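Local coordinates for protein MlnD (Bacillus methylotrophicus, PDB 5IL5) that forms the dehydratase domain of a trans-AT polyketide synthase and probably removes water from beta-hydroxyacyl intermediates while the antibiotic macrolactin is assembled, at residues A[152-158]-A[253-257]; A[165-171]-A[185-191]; A[179-185]-A[219-223]; A[193-198]-A[224-228]; A[233-239]-A[283-287]. All blocks are in the same frame, centred on the assembly; numbering follows the deposited sequence.

Following the chain from its N terminus, interaction 1 opens at 152-158 and closes the longest loop, ending on strand 254-258; interactions 2, 3 and 4 all lie within it. Interaction 2 pairs 165-171 with 185-191 at the edge of the sheet. Interaction 3 opens at 179-185, before interaction 2 has quite closed, shares L185 with it and ends on helix 215-229. Interaction 4 crosses interaction 3 in turn, joining the hairpin 193-198 to the next turns of that helix. Interaction 5 starts at 233-239, after the helix, and crosses interaction 1 to reach 283-287. Together they tie helix 215-229, the sheet around it and the outer helix 155-158 together in the C-terminal hotdog half.

Interaction 1: residues A[152-158]-A[253-257]; sequences IHLEPFL and VYVYA
Residues 152-153 are extended (phi/psi -99/126 and -76/111); the chain then bends at L154 (-85/-18) into the short helix 155-158, with F157 N to L154 O at 3.0 Å and L158 N to E155 O at 2.9 Å. Segment 253-257 is mostly beta strand, with phi between -119° and -139° and psi between 124° and 156° over 254-257; V253 and Y254 both face L272 in a classic beta bulge. The backbones stay apart, nearest at I152 and Y256 with CA atoms 8.1 Å from each other, and no hydrogen bond joins them. Two tyrosines bridge the gap. Y256 (chi1 t) takes I152 (m, m) over one ring face: CG2 of I152 is 4.2 Å from the ring centroid of Y256 in a CH-pi contact, and I152 CD1 is 4.0 Å from Y256 CD2. At the edge of the Y256 ring, F157 (m) brings CZ to 3.4 Å from Y256 CE1, the two rings oblique at 74°. Y256 OH bonds to E258. Y254 (m) meets L154 CD1 at 3.6 Å from its CE2, and L158 CD2 at 3.8 Å from its OH. V255 and A257 point to the other face, onto helix 215-229. This is a hotdog sheet whose concave side wraps its helix while 152-158 covers part of its outer side, at strand 254-258.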
# COMPACT_ATOMS: atom_id res chain seq x y z
N ILE A 152 21.45 -32.44 11.05
CA ILE A 152 22.90 -32.49 11.01
C ILE A 152 23.34 -33.12 12.32
O ILE A 152 22.96 -32.65 13.40
CB ILE A 152 23.53 -31.10 10.83
CG1 ILE A 152 22.97 -30.43 9.57
CG2 ILE A 152 25.06 -31.22 10.80
CD1 ILE A 152 23.36 -31.13 8.28
N HIS A 153 24.13 -34.18 12.23
CA HIS A 153 24.65 -34.82 13.42
C HIS A 153 25.78 -33.93 13.93
O HIS A 153 26.83 -33.81 13.28
CB HIS A 153 25.11 -36.23 13.07
CG HIS A 153 25.10 -37.18 14.22
ND1 HIS A 153 26.07 -38.15 14.41
CD2 HIS A 153 24.23 -37.32 15.25
CE1 HIS A 153 25.80 -38.84 15.50
NE2 HIS A 153 24.69 -38.35 16.03
N LEU A 154 25.56 -33.30 15.08
CA LEU A 154 26.49 -32.29 15.57
C LEU A 154 27.65 -32.88 16.36
O LEU A 154 28.66 -32.20 16.53
CB LEU A 154 25.77 -31.29 16.48
CG LEU A 154 24.62 -30.46 15.91
CD1 LEU A 154 24.07 -29.51 16.96
CD2 LEU A 154 25.08 -29.67 14.68
N GLU A 155 27.54 -34.13 16.81
CA GLU A 155 28.50 -34.69 17.76
C GLU A 155 29.95 -34.53 17.31
O GLU A 155 30.78 -34.10 18.13
CB GLU A 155 28.14 -36.16 18.01
CG GLU A 155 26.83 -36.42 18.79
CD GLU A 155 26.38 -35.27 19.66
OE1 GLU A 155 27.14 -34.86 20.56
OE2 GLU A 155 25.25 -34.78 19.44
N PRO A 156 30.33 -34.85 16.07
CA PRO A 156 31.75 -34.74 15.70
C PRO A 156 32.36 -33.38 15.97
O PRO A 156 33.54 -33.29 16.31
CB PRO A 156 31.74 -35.04 14.19
CG PRO A 156 30.54 -35.87 13.97
CD PRO A 156 29.56 -35.64 15.09
N PHE A 157 31.58 -32.31 15.82
CA PHE A 157 32.11 -30.96 16.02
C PHE A 157 32.14 -30.60 17.50
O PHE A 157 32.97 -29.77 17.92
CB PHE A 157 31.27 -29.96 15.23
CG PHE A 157 31.24 -30.25 13.75
CD1 PHE A 157 30.33 -31.16 13.24
CD2 PHE A 157 32.13 -29.64 12.89
CE1 PHE A 157 30.29 -31.44 11.89
CE2 PHE A 157 32.10 -29.92 11.53
CZ PHE A 157 31.18 -30.82 11.04
N LEU A 158 31.28 -31.22 18.31
CA LEU A 158 31.17 -30.87 19.72
C LEU A 158 32.34 -31.42 20.52
O LEU A 158 32.71 -30.84 21.55
CB LEU A 158 29.83 -31.37 20.27
CG LEU A 158 28.60 -30.99 19.44
CD1 LEU A 158 27.35 -31.80 19.81
CD2 LEU A 158 28.29 -29.52 19.54
N VAL A 253 20.63 -21.89 16.91
CA VAL A 253 21.75 -22.08 17.83
C VAL A 253 23.05 -22.28 17.05
O VAL A 253 24.11 -21.80 17.47
CB VAL A 253 21.50 -23.28 18.76
CG1 VAL A 253 22.64 -23.45 19.75
CG2 VAL A 253 20.18 -23.12 19.50
N TYR A 254 22.97 -22.97 15.92
CA TYR A 254 24.16 -23.32 15.15
C TYR A 254 23.98 -22.95 13.69
O TYR A 254 22.86 -22.86 13.17
CB TYR A 254 24.47 -24.82 15.24
CG TYR A 254 24.82 -25.31 16.62
CD1 TYR A 254 26.12 -25.19 17.10
CD2 TYR A 254 23.87 -25.91 17.43
CE1 TYR A 254 26.45 -25.65 18.35
CE2 TYR A 254 24.20 -26.37 18.68
CZ TYR A 254 25.50 -26.23 19.14
OH TYR A 254 25.83 -26.69 20.39
N VAL A 255 25.12 -22.76 13.01
CA VAL A 255 25.18 -22.61 11.57
C VAL A 255 26.22 -23.58 11.02
O VAL A 255 27.39 -23.54 11.43
CB VAL A 255 25.50 -21.16 11.17
CG1 VAL A 255 25.81 -21.04 9.68
CG2 VAL A 255 24.35 -20.22 11.57
N TYR A 256 25.81 -24.45 10.10
CA TYR A 256 26.68 -25.46 9.49
C TYR A 256 26.79 -25.22 7.99
O TYR A 256 25.77 -25.01 7.32
CB TYR A 256 26.15 -26.87 9.76
CG TYR A 256 26.93 -27.96 9.07
CD1 TYR A 256 28.15 -28.40 9.56
CD2 TYR A 256 26.44 -28.55 7.91
CE1 TYR A 256 28.86 -29.40 8.93
CE2 TYR A 256 27.15 -29.55 7.27
CZ TYR A 256 28.36 -29.97 7.78
OH TYR A 256 29.07 -30.96 7.15
N ALA A 257 28.01 -25.27 7.45
CA ALA A 257 28.25 -25.01 6.04
C ALA A 257 29.27 -25.99 5.48
O ALA A 257 30.17 -26.44 6.19
CB ALA A 257 28.74 -23.56 5.84

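Interaction 2: residues A[165-171]-A[185-191]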
# COMPACT_ATOMS: atom_id res chain seq x y z
N ILE A 165 37.35 -21.91 17.92
CA ILE A 165 37.87 -20.55 17.76
C ILE A 165 36.97 -19.58 18.50
O ILE A 165 35.75 -19.61 18.30
CB ILE A 165 37.99 -20.19 16.28
CG1 ILE A 165 39.08 -21.02 15.61
CG2 ILE A 165 38.29 -18.70 16.11
CD1 ILE A 165 38.58 -22.03 14.60
N PRO A 166 37.51 -18.72 19.36
CA PRO A 166 36.66 -17.76 20.08
C PRO A 166 36.11 -16.68 19.17
O PRO A 166 36.61 -16.43 18.07
CB PRO A 166 37.60 -17.16 21.14
CG PRO A 166 38.98 -17.51 20.68
CD PRO A 166 38.86 -18.79 19.94
N HIS A 167 35.04 -16.05 19.65
CA HIS A 167 34.36 -14.97 18.93
C HIS A 167 35.31 -13.93 18.34
O HIS A 167 35.22 -13.58 17.16
CB HIS A 167 33.38 -14.31 19.90
CG HIS A 167 33.03 -12.89 19.56
ND1 HIS A 167 31.94 -12.56 18.79
CD2 HIS A 167 33.62 -11.72 19.90
CE1 HIS A 167 31.88 -11.24 18.66
NE2 HIS A 167 32.89 -10.71 19.33
N GLU A 168 36.22 -13.40 19.16
CA GLU A 168 37.12 -12.33 18.72
C GLU A 168 38.03 -12.80 17.59
O GLU A 168 38.22 -12.10 16.59
CB GLU A 168 37.91 -11.81 19.91
CG GLU A 168 38.33 -10.33 19.84
CD GLU A 168 38.94 -9.84 21.14
OE1 GLU A 168 39.83 -10.53 21.69
OE2 GLU A 168 38.50 -8.77 21.63
N ALA A 169 38.62 -13.99 17.74
CA ALA A 169 39.54 -14.49 16.72
C ALA A 169 38.80 -14.80 15.42
O ALA A 169 39.32 -14.56 14.32
CB ALA A 169 40.26 -15.73 17.23
N PHE A 170 37.59 -15.35 15.53
CA PHE A 170 36.82 -15.68 14.33
C PHE A 170 36.64 -14.46 13.43
O PHE A 170 36.85 -14.53 12.22
CB PHE A 170 35.47 -16.27 14.74
CG PHE A 170 34.56 -16.51 13.58
CD1 PHE A 170 34.79 -17.57 12.73
CD2 PHE A 170 33.50 -15.67 13.32
CE1 PHE A 170 33.97 -17.80 11.64
CE2 PHE A 170 32.67 -15.89 12.24
CZ PHE A 170 32.91 -16.95 11.40
N TYR A 171 36.24 -13.32 14.01
CA TYR A 171 35.97 -12.14 13.20
C TYR A 171 37.24 -11.43 12.77
O TYR A 171 37.26 -10.81 11.70
CB TYR A 171 35.04 -11.18 13.94
CG TYR A 171 33.62 -11.68 13.97
CD1 TYR A 171 32.83 -11.62 12.84
CD2 TYR A 171 33.08 -12.24 15.12
CE1 TYR A 171 31.54 -12.09 12.85
CE2 TYR A 171 31.79 -12.71 15.14
CZ TYR A 171 31.02 -12.63 14.00
OH TYR A 171 29.73 -13.09 14.02
N LEU A 185 25.66 -7.41 13.95
CA LEU A 185 25.69 -8.59 13.09
C LEU A 185 26.74 -9.60 13.54
O LEU A 185 27.07 -10.52 12.79
CB LEU A 185 25.95 -8.18 11.65
CG LEU A 185 24.78 -7.48 10.96
CD1 LEU A 185 25.26 -6.70 9.75
CD2 LEU A 185 23.75 -8.50 10.55
N LYS A 186 27.26 -9.45 14.76
CA LYS A 186 28.27 -10.36 15.30
C LYS A 186 27.60 -11.31 16.29
O LYS A 186 27.63 -11.11 17.51
CB LYS A 186 29.40 -9.56 15.95
CG LYS A 186 30.32 -8.90 14.94
CD LYS A 186 31.58 -8.41 15.59
CE LYS A 186 32.31 -7.43 14.69
NZ LYS A 186 33.74 -7.29 15.08
N ALA A 187 26.98 -12.35 15.74
CA ALA A 187 26.28 -13.35 16.53
C ALA A 187 27.10 -14.60 16.80
O ALA A 187 26.70 -15.42 17.64
CB ALA A 187 24.97 -13.73 15.83
N ALA A 188 28.22 -14.79 16.10
CA ALA A 188 29.04 -15.98 16.29
C ALA A 188 29.75 -15.93 17.64
O ALA A 188 30.45 -14.96 17.95
CB ALA A 188 30.06 -16.09 15.16
N GLU A 189 29.56 -16.98 18.45
CA GLU A 189 30.27 -17.11 19.72
C GLU A 189 31.58 -17.89 19.57
O GLU A 189 32.59 -17.50 20.17
CB GLU A 189 29.38 -17.78 20.77
CG GLU A 189 28.23 -16.91 21.29
CD GLU A 189 27.72 -17.37 22.64
OE1 GLU A 189 27.96 -18.54 23.00
OE2 GLU A 189 27.07 -16.56 23.34
N HIS A 190 31.58 -18.98 18.81
CA HIS A 190 32.81 -19.70 18.53
C HIS A 190 32.61 -20.56 17.29
O HIS A 190 31.49 -20.75 16.82
CB HIS A 190 33.28 -20.54 19.73
CG HIS A 190 32.29 -21.57 20.17
ND1 HIS A 190 32.11 -22.76 19.51
CD2 HIS A 190 31.43 -21.58 21.22
CE1 HIS A 190 31.18 -23.47 20.13
NE2 HIS A 190 30.75 -22.77 21.17
N CYS A 191 33.73 -21.08 16.77
CA CYS A 191 33.77 -21.71 15.45
C CYS A 191 34.59 -23.00 15.50
O CYS A 191 35.67 -23.03 16.10
CB CYS A 191 34.36 -20.73 14.44
SG CYS A 191 34.78 -21.37 12.81
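The edge of the C-terminal hotdog sheet is built here: the short strand 165-166 pairs antiparallel with strand 188-191 and runs straight into helix 167-176, with P166 at the N-cap position. Backbone hydrogen bonds fix the register. I165 N donates to C191 O at 2.7 Å and C191 N to I165 O at 2.9 Å, while P166 faces H190 as a non-hydrogen-bonded pair. E189 and H190 both face K201 on the next strand, a classic beta bulge. Once the helix begins, side chains take over the polar contacts: H167 ND1 donates to A188 O at 2.9 Å, and A188 N donates to Y171 OH at 3.1 Å, a hydroxyl also bonded to Q223 of helix 215-229. Helix 167-171 crosses strand 188-191 at 81°, the axes 7.2 Å apart at closest approach, with the small A188 between them. Apolar contacts fill the angle: A188 CB lies 3.9 Å from F170 CE2 and 3.8 Å from Y171 CZ, and I165 CB is 4.1 Å from C191 CB. K186 lays its CG over the face of the Y171 ring, 3.9 Å from the centroid, in a CH-pi contact. C191 adds a sulfur-aromatic contact, SG standing obliquely 4.8 Å from the centroid of the F170 ring.

Interaction 3: residues A[179-185]-A[219-223]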
# COMPACT_ATOMS: atom_id res chain seq x y z
N TYR A 179 36.30 -8.86 5.24
CA TYR A 179 34.92 -8.71 5.67
C TYR A 179 34.89 -8.21 7.10
O TYR A 179 35.53 -8.79 7.98
CB TYR A 179 34.15 -10.03 5.57
CG TYR A 179 32.79 -10.02 6.25
CD1 TYR A 179 32.67 -10.30 7.60
CD2 TYR A 179 31.63 -9.76 5.53
CE1 TYR A 179 31.43 -10.31 8.22
CE2 TYR A 179 30.40 -9.76 6.14
CZ TYR A 179 30.30 -10.04 7.49
OH TYR A 179 29.08 -10.05 8.11
N SER A 180 34.14 -7.13 7.34
CA SER A 180 33.85 -6.68 8.69
C SER A 180 32.40 -6.26 8.74
O SER A 180 31.74 -6.09 7.71
CB SER A 180 34.77 -5.54 9.13
OG SER A 180 34.59 -4.39 8.32
N CYS A 181 31.89 -6.09 9.95
CA CYS A 181 30.47 -5.86 10.14
C CYS A 181 30.24 -5.17 11.48
O CYS A 181 31.09 -5.21 12.37
CB CYS A 181 29.68 -7.17 10.05
SG CYS A 181 30.02 -8.33 11.39
N SER A 182 29.08 -4.54 11.59
CA SER A 182 28.63 -3.92 12.83
C SER A 182 28.41 -4.98 13.91
O SER A 182 28.06 -6.13 13.63
CB SER A 182 27.36 -3.13 12.58
OG SER A 182 26.32 -3.97 12.11
N ASP A 183 28.61 -4.57 15.17
CA ASP A 183 28.42 -5.50 16.28
C ASP A 183 27.01 -6.09 16.28
O ASP A 183 26.80 -7.20 16.78
CB ASP A 183 28.66 -4.81 17.62
CG ASP A 183 30.09 -4.36 17.79
OD1 ASP A 183 30.96 -4.77 16.98
OD2 ASP A 183 30.35 -3.59 18.74
N SER A 184 26.05 -5.36 15.71
CA SER A 184 24.69 -5.87 15.60
C SER A 184 24.60 -7.09 14.70
O SER A 184 23.56 -7.76 14.70
CB SER A 184 23.77 -4.78 15.05
OG SER A 184 24.24 -4.33 13.79
N LEU A 185 25.66 -7.41 13.95
CA LEU A 185 25.69 -8.59 13.09
C LEU A 185 26.74 -9.60 13.54
O LEU A 185 27.07 -10.52 12.79
CB LEU A 185 25.95 -8.18 11.65
CG LEU A 185 24.78 -7.48 10.96
CD1 LEU A 185 25.26 -6.70 9.75
CD2 LEU A 185 23.75 -8.50 10.55
N GLU A 219 23.14 -13.47 8.62
CA GLU A 219 24.50 -13.01 8.35
C GLU A 219 25.54 -13.99 8.88
O GLU A 219 26.63 -14.10 8.31
CB GLU A 219 24.73 -11.63 8.96
CG GLU A 219 26.01 -10.96 8.48
CD GLU A 219 26.05 -10.74 6.99
OE1 GLU A 219 24.97 -10.67 6.36
OE2 GLU A 219 27.16 -10.65 6.44
N SER A 220 25.23 -14.71 9.96
CA SER A 220 26.08 -15.82 10.36
C SER A 220 26.21 -16.84 9.23
O SER A 220 27.28 -17.41 9.02
CB SER A 220 25.51 -16.49 11.61
OG SER A 220 25.64 -15.65 12.74
N VAL A 221 25.12 -17.07 8.51
CA VAL A 221 25.15 -17.97 7.36
C VAL A 221 26.20 -17.50 6.36
O VAL A 221 27.04 -18.27 5.91
CB VAL A 221 23.75 -18.05 6.72
CG1 VAL A 221 23.81 -18.64 5.30
CG2 VAL A 221 22.81 -18.84 7.63
N TYR A 222 26.16 -16.21 6.01
CA TYR A 222 27.13 -15.67 5.08
C TYR A 222 28.54 -15.73 5.66
O TYR A 222 29.49 -16.08 4.96
CB TYR A 222 26.74 -14.24 4.69
CG TYR A 222 27.56 -13.67 3.56
CD1 TYR A 222 27.50 -14.23 2.30
CD2 TYR A 222 28.32 -12.52 3.72
CE1 TYR A 222 28.23 -13.73 1.25
CE2 TYR A 222 29.04 -11.99 2.67
CZ TYR A 222 28.99 -12.60 1.44
OH TYR A 222 29.71 -12.06 0.40
N GLN A 223 28.68 -15.41 6.95
CA GLN A 223 30.00 -15.43 7.58
C GLN A 223 30.62 -16.83 7.52
O GLN A 223 31.81 -16.97 7.24
CB GLN A 223 29.89 -14.94 9.02
CG GLN A 223 29.75 -13.43 9.15
CD GLN A 223 29.26 -12.98 10.51
OE1 GLN A 223 29.37 -13.71 11.49
NE2 GLN A 223 28.71 -11.78 10.58
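Y179 extends its side chain (chi1 t) from strand 179-181 toward helix 219-223, which runs nearly antiparallel to it at 160° with the axes 11.3 Å apart. The phenol hydroxyl acts twice: Y179 OH donates to E219 OE2 at 2.6 Å and accepts from Q223 NE2 at 3.0 Å. To reach it, E219 folds its chain (chi1 t, chi2 p), whereas Q223 stretches out (m, t), so that its NE2 also donates to L185 O at 3.0 Å. Q223 OE1 is left to accept from Y171 OH of helix 167-176. This buried network sits on helix 215-229, the central helix of the C-terminal hotdog, and the spacing of E219 and Q223 recalls the D-x-x-x-Q/H motif of polyketide synthase dehydratases, with Glu in place of Asp. L185 (m, t) rests CD2 3.6 Å from E219 CB, and Y179 CE2 lies 4.2 Å from Y222 CD2. Before L185, the 3-10 turn is held by L185 N to S182 O at 2.7 Å and by S182 OG and S184 OG, hydrogen-bonded at 2.7 Å.

Interaction 4: residues A[193-198]-A[224-228]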
# COMPACT_ATOMS: atom_id res chain seq x y z
N SER A 193 36.05 -25.80 12.60
CA SER A 193 36.25 -25.95 11.16
C SER A 193 37.10 -27.18 10.89
O SER A 193 38.21 -27.29 11.42
CB SER A 193 36.91 -24.70 10.58
OG SER A 193 37.04 -24.80 9.17
N ARG A 194 36.60 -28.09 10.05
CA ARG A 194 37.35 -29.28 9.66
C ARG A 194 36.96 -29.72 8.26
O ARG A 194 35.77 -29.85 7.96
CB ARG A 194 37.07 -30.44 10.62
CG ARG A 194 36.77 -30.06 12.06
CD ARG A 194 36.56 -31.32 12.88
NE ARG A 194 35.67 -32.24 12.17
CZ ARG A 194 35.31 -33.44 12.59
NH1 ARG A 194 35.76 -33.92 13.74
NH2 ARG A 194 34.49 -34.17 11.85
N ASN A 195 37.96 -29.99 7.42
CA ASN A 195 37.75 -30.68 6.15
C ASN A 195 36.85 -29.89 5.20
O ASN A 195 36.11 -30.48 4.40
CB ASN A 195 37.18 -32.08 6.39
CG ASN A 195 37.34 -32.99 5.19
OD1 ASN A 195 38.42 -33.09 4.60
ND2 ASN A 195 36.25 -33.66 4.82
N GLY A 196 36.91 -28.57 5.26
CA GLY A 196 36.03 -27.74 4.46
C GLY A 196 34.61 -27.75 4.97
O GLY A 196 33.67 -27.60 4.19
N GLN A 197 34.45 -27.93 6.27
CA GLN A 197 33.16 -27.86 6.95
C GLN A 197 33.34 -26.97 8.17
O GLN A 197 34.42 -26.92 8.75
CB GLN A 197 32.68 -29.26 7.35
CG GLN A 197 32.69 -30.28 6.21
CD GLN A 197 32.40 -31.69 6.70
OE1 GLN A 197 32.62 -32.02 7.87
NE2 GLN A 197 31.90 -32.54 5.80
N VAL A 198 32.28 -26.25 8.55
CA VAL A 198 32.36 -25.33 9.67
C VAL A 198 31.03 -25.37 10.43
O VAL A 198 29.96 -25.36 9.81
CB VAL A 198 32.68 -23.89 9.22
CG1 VAL A 198 31.54 -23.31 8.38
CG2 VAL A 198 32.98 -22.99 10.41
N ALA A 224 29.82 -17.87 7.80
CA ALA A 224 30.32 -19.24 7.71
C ALA A 224 30.89 -19.53 6.33
O ALA A 224 31.95 -20.16 6.21
CB ALA A 224 29.20 -20.22 8.05
N VAL A 225 30.20 -19.09 5.28
CA VAL A 225 30.67 -19.31 3.92
C VAL A 225 31.98 -18.58 3.66
O VAL A 225 32.91 -19.14 3.07
CB VAL A 225 29.58 -18.89 2.92
CG1 VAL A 225 30.04 -19.09 1.48
CG2 VAL A 225 28.30 -19.68 3.19
N ILE A 226 32.08 -17.33 4.10
CA ILE A 226 33.30 -16.57 3.89
C ILE A 226 34.47 -17.25 4.58
O ILE A 226 35.62 -17.19 4.11
CB ILE A 226 33.14 -15.13 4.42
CG1 ILE A 226 32.01 -14.38 3.74
CG2 ILE A 226 34.43 -14.34 4.24
CD1 ILE A 226 31.58 -13.21 4.55
N TYR A 227 34.20 -17.90 5.71
CA TYR A 227 35.26 -18.56 6.46
C TYR A 227 35.79 -19.78 5.72
O TYR A 227 37.00 -19.99 5.63
CB TYR A 227 34.75 -18.93 7.85
CG TYR A 227 35.85 -19.33 8.79
CD1 TYR A 227 36.50 -18.38 9.57
CD2 TYR A 227 36.27 -20.65 8.88
CE1 TYR A 227 37.52 -18.73 10.42
CE2 TYR A 227 37.29 -21.01 9.72
CZ TYR A 227 37.91 -20.05 10.49
OH TYR A 227 38.93 -20.41 11.34
N LEU A 228 34.88 -20.60 5.18
CA LEU A 228 35.29 -21.73 4.35
C LEU A 228 35.92 -21.26 3.05
O LEU A 228 36.97 -21.77 2.64
CB LEU A 228 34.10 -22.62 4.04
CG LEU A 228 33.55 -23.51 5.16
CD1 LEU A 228 32.55 -24.47 4.53
CD2 LEU A 228 34.64 -24.24 5.95
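A224 opens the helical side of this contact, its CB 3.9 Å from V198 CG1 and its carbonyl O 3.8 Å from the same methyl, so V198 (chi1 p) rests against both side chain and backbone of the helix. V225 and I226 turn elsewhere. Three residues after A224, Y227 (chi1 t) lays its ring obliquely beside the sheet: CE2 of Y227 is 3.8 Å from S193 CB, and CD2 of Y227 is 4.3 Å from V198 CG2. L228 (m, t), whose N bonds to A224 O at 3.1 Å, buries the most surface. Its CG meets V198 CG1 at 3.8 Å, its CD1 approaches G196 O at 3.3 Å, and its CD2 lies 3.7 Å from Q197 N and 4.1 Å from S193 OG. The leucine thus fits against the beta hairpin 193-198, whose two-residue type I' turn has N195 (63/32) and G196 (73/29) at positive phi, a conformation that suits the glycine. R194 N to Q197 O at 2.8 Å and Q197 N to R194 O at 2.9 Å close the turn. No hydrogen bond crosses to the helix; the join is apolar. Helix 215-229 therefore lies across the hairpin of strands 188-194 and 197-202, with strand 254-258 beyond it touching A224, F170 of helix 167-176 meeting the Y227 ring, and V225 turned toward strand 266-272.

Interaction 5: residues A[233-239]-A[283-287]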
# COMPACT_ATOMS: atom_id res chain seq x y z
N ALA A 233 36.43 -16.19 -1.51
CA ALA A 233 35.21 -15.43 -1.32
C ALA A 233 35.22 -14.24 -2.26
O ALA A 233 36.21 -13.51 -2.35
CB ALA A 233 35.12 -14.96 0.13
N GLY A 234 34.11 -14.06 -2.97
CA GLY A 234 33.90 -12.89 -3.80
C GLY A 234 33.22 -11.76 -3.07
O GLY A 234 32.97 -10.70 -3.67
N GLU A 235 32.90 -11.96 -1.79
CA GLU A 235 32.20 -10.97 -0.99
C GLU A 235 30.99 -10.41 -1.74
O GLU A 235 30.66 -9.23 -1.65
CB GLU A 235 33.15 -9.84 -0.56
CG GLU A 235 33.77 -10.04 0.83
CD GLU A 235 35.04 -10.88 0.79
OE1 GLU A 235 35.96 -10.53 0.02
OE2 GLU A 235 35.11 -11.90 1.51
N LEU A 236 30.35 -11.29 -2.52
CA LEU A 236 29.04 -11.03 -3.10
C LEU A 236 28.51 -12.38 -3.59
O LEU A 236 29.12 -12.98 -4.49
CB LEU A 236 29.12 -10.04 -4.26
CG LEU A 236 27.79 -9.84 -5.00
CD1 LEU A 236 27.58 -8.36 -5.24
CD2 LEU A 236 27.75 -10.61 -6.32
N PRO A 237 27.40 -12.89 -3.05
CA PRO A 237 26.93 -14.20 -3.51
C PRO A 237 26.10 -14.06 -4.77
O PRO A 237 24.90 -13.77 -4.73
CB PRO A 237 26.11 -14.73 -2.32
CG PRO A 237 25.90 -13.56 -1.40
CD PRO A 237 26.55 -12.34 -1.98
N GLU A 238 26.75 -14.30 -5.91
CA GLU A 238 26.13 -14.05 -7.21
C GLU A 238 24.85 -14.85 -7.38
O GLU A 238 23.85 -14.34 -7.90
CB GLU A 238 27.13 -14.36 -8.32
CG GLU A 238 26.80 -13.77 -9.69
CD GLU A 238 28.00 -13.71 -10.62
OE1 GLU A 238 28.99 -14.44 -10.38
OE2 GLU A 238 27.96 -12.92 -11.59
N ASN A 239 24.85 -16.11 -6.94
CA ASN A 239 23.69 -16.98 -7.11
C ASN A 239 23.47 -17.84 -5.87
O ASN A 239 24.41 -18.21 -5.17
CB ASN A 239 23.86 -17.91 -8.31
CG ASN A 239 23.71 -17.18 -9.63
OD1 ASN A 239 24.69 -16.70 -10.19
ND2 ASN A 239 22.49 -17.09 -10.12
N SER A 283 20.98 -23.71 -0.16
CA SER A 283 21.67 -24.64 -1.02
C SER A 283 22.30 -23.92 -2.21
O SER A 283 21.78 -22.92 -2.70
CB SER A 283 20.70 -25.71 -1.52
OG SER A 283 21.39 -26.78 -2.15
N GLY A 284 23.43 -24.45 -2.66
CA GLY A 284 24.07 -23.99 -3.89
C GLY A 284 24.37 -22.51 -3.95
O GLY A 284 24.17 -21.88 -5.00
N LEU A 285 24.88 -21.93 -2.87
CA LEU A 285 25.42 -20.58 -2.92
C LEU A 285 26.73 -20.58 -3.71
O LEU A 285 27.63 -21.37 -3.42
CB LEU A 285 25.66 -20.04 -1.51
CG LEU A 285 26.21 -18.62 -1.34
CD1 LEU A 285 25.81 -18.02 -0.00
CD2 LEU A 285 27.73 -18.58 -1.51
N VAL A 286 26.83 -19.68 -4.70
CA VAL A 286 27.99 -19.59 -5.57
C VAL A 286 28.42 -18.14 -5.68
O VAL A 286 27.59 -17.26 -5.92
CB VAL A 286 27.71 -20.19 -6.96
CG1 VAL A 286 29.01 -20.32 -7.74
CG2 VAL A 286 27.02 -21.54 -6.84
N PHE A 287 29.72 -17.88 -5.53
CA PHE A 287 30.25 -16.53 -5.65
C PHE A 287 30.49 -16.16 -7.11
O PHE A 287 31.06 -16.95 -7.87
CB PHE A 287 31.55 -16.40 -4.86
CG PHE A 287 31.36 -16.23 -3.39
CD1 PHE A 287 31.00 -15.00 -2.86
CD2 PHE A 287 31.53 -17.30 -2.53
CE1 PHE A 287 30.81 -14.84 -1.50
CE2 PHE A 287 31.35 -17.15 -1.17
CZ PHE A 287 30.99 -15.92 -0.66
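A bulged antiparallel bridge, with the F287 ring packed beside it, fastens the loop after helix 215-229 to strand 278-286 in the C-terminal hotdog. N239 and V286 form a hydrogen-bonded pair: N239 N donates to V286 O at 3.1 Å and V286 N donates to N239 O at 2.9 Å. L285 CA adds a CA-H...O contact to N239 O at 3.4 Å. E238 and N239 both face V286, a classic beta bulge; across the strand, G284 and L285 make a G1 bulge facing Y267, with G284 at positive phi. F287, the last modelled residue, contributes the largest buried area. Loop 233-237 curves round its ring: A233 CA lies over one face, 4.2 Å from the centroid in a CH-pi contact, G234 N is 3.3 Å from F287 CD1, and L236 O is 3.2 Å from that same CD1. With no CB, G234 leaves room for the ring. P237 CB packs on L285 CG at 4.0 Å. Y222 and V225 of helix 215-229 close over F287 from within the fold, while E238 bonds through its backbone to F98, carrying the sheet on from strand 239-245 to strand 92-98 of the N-terminal hotdog.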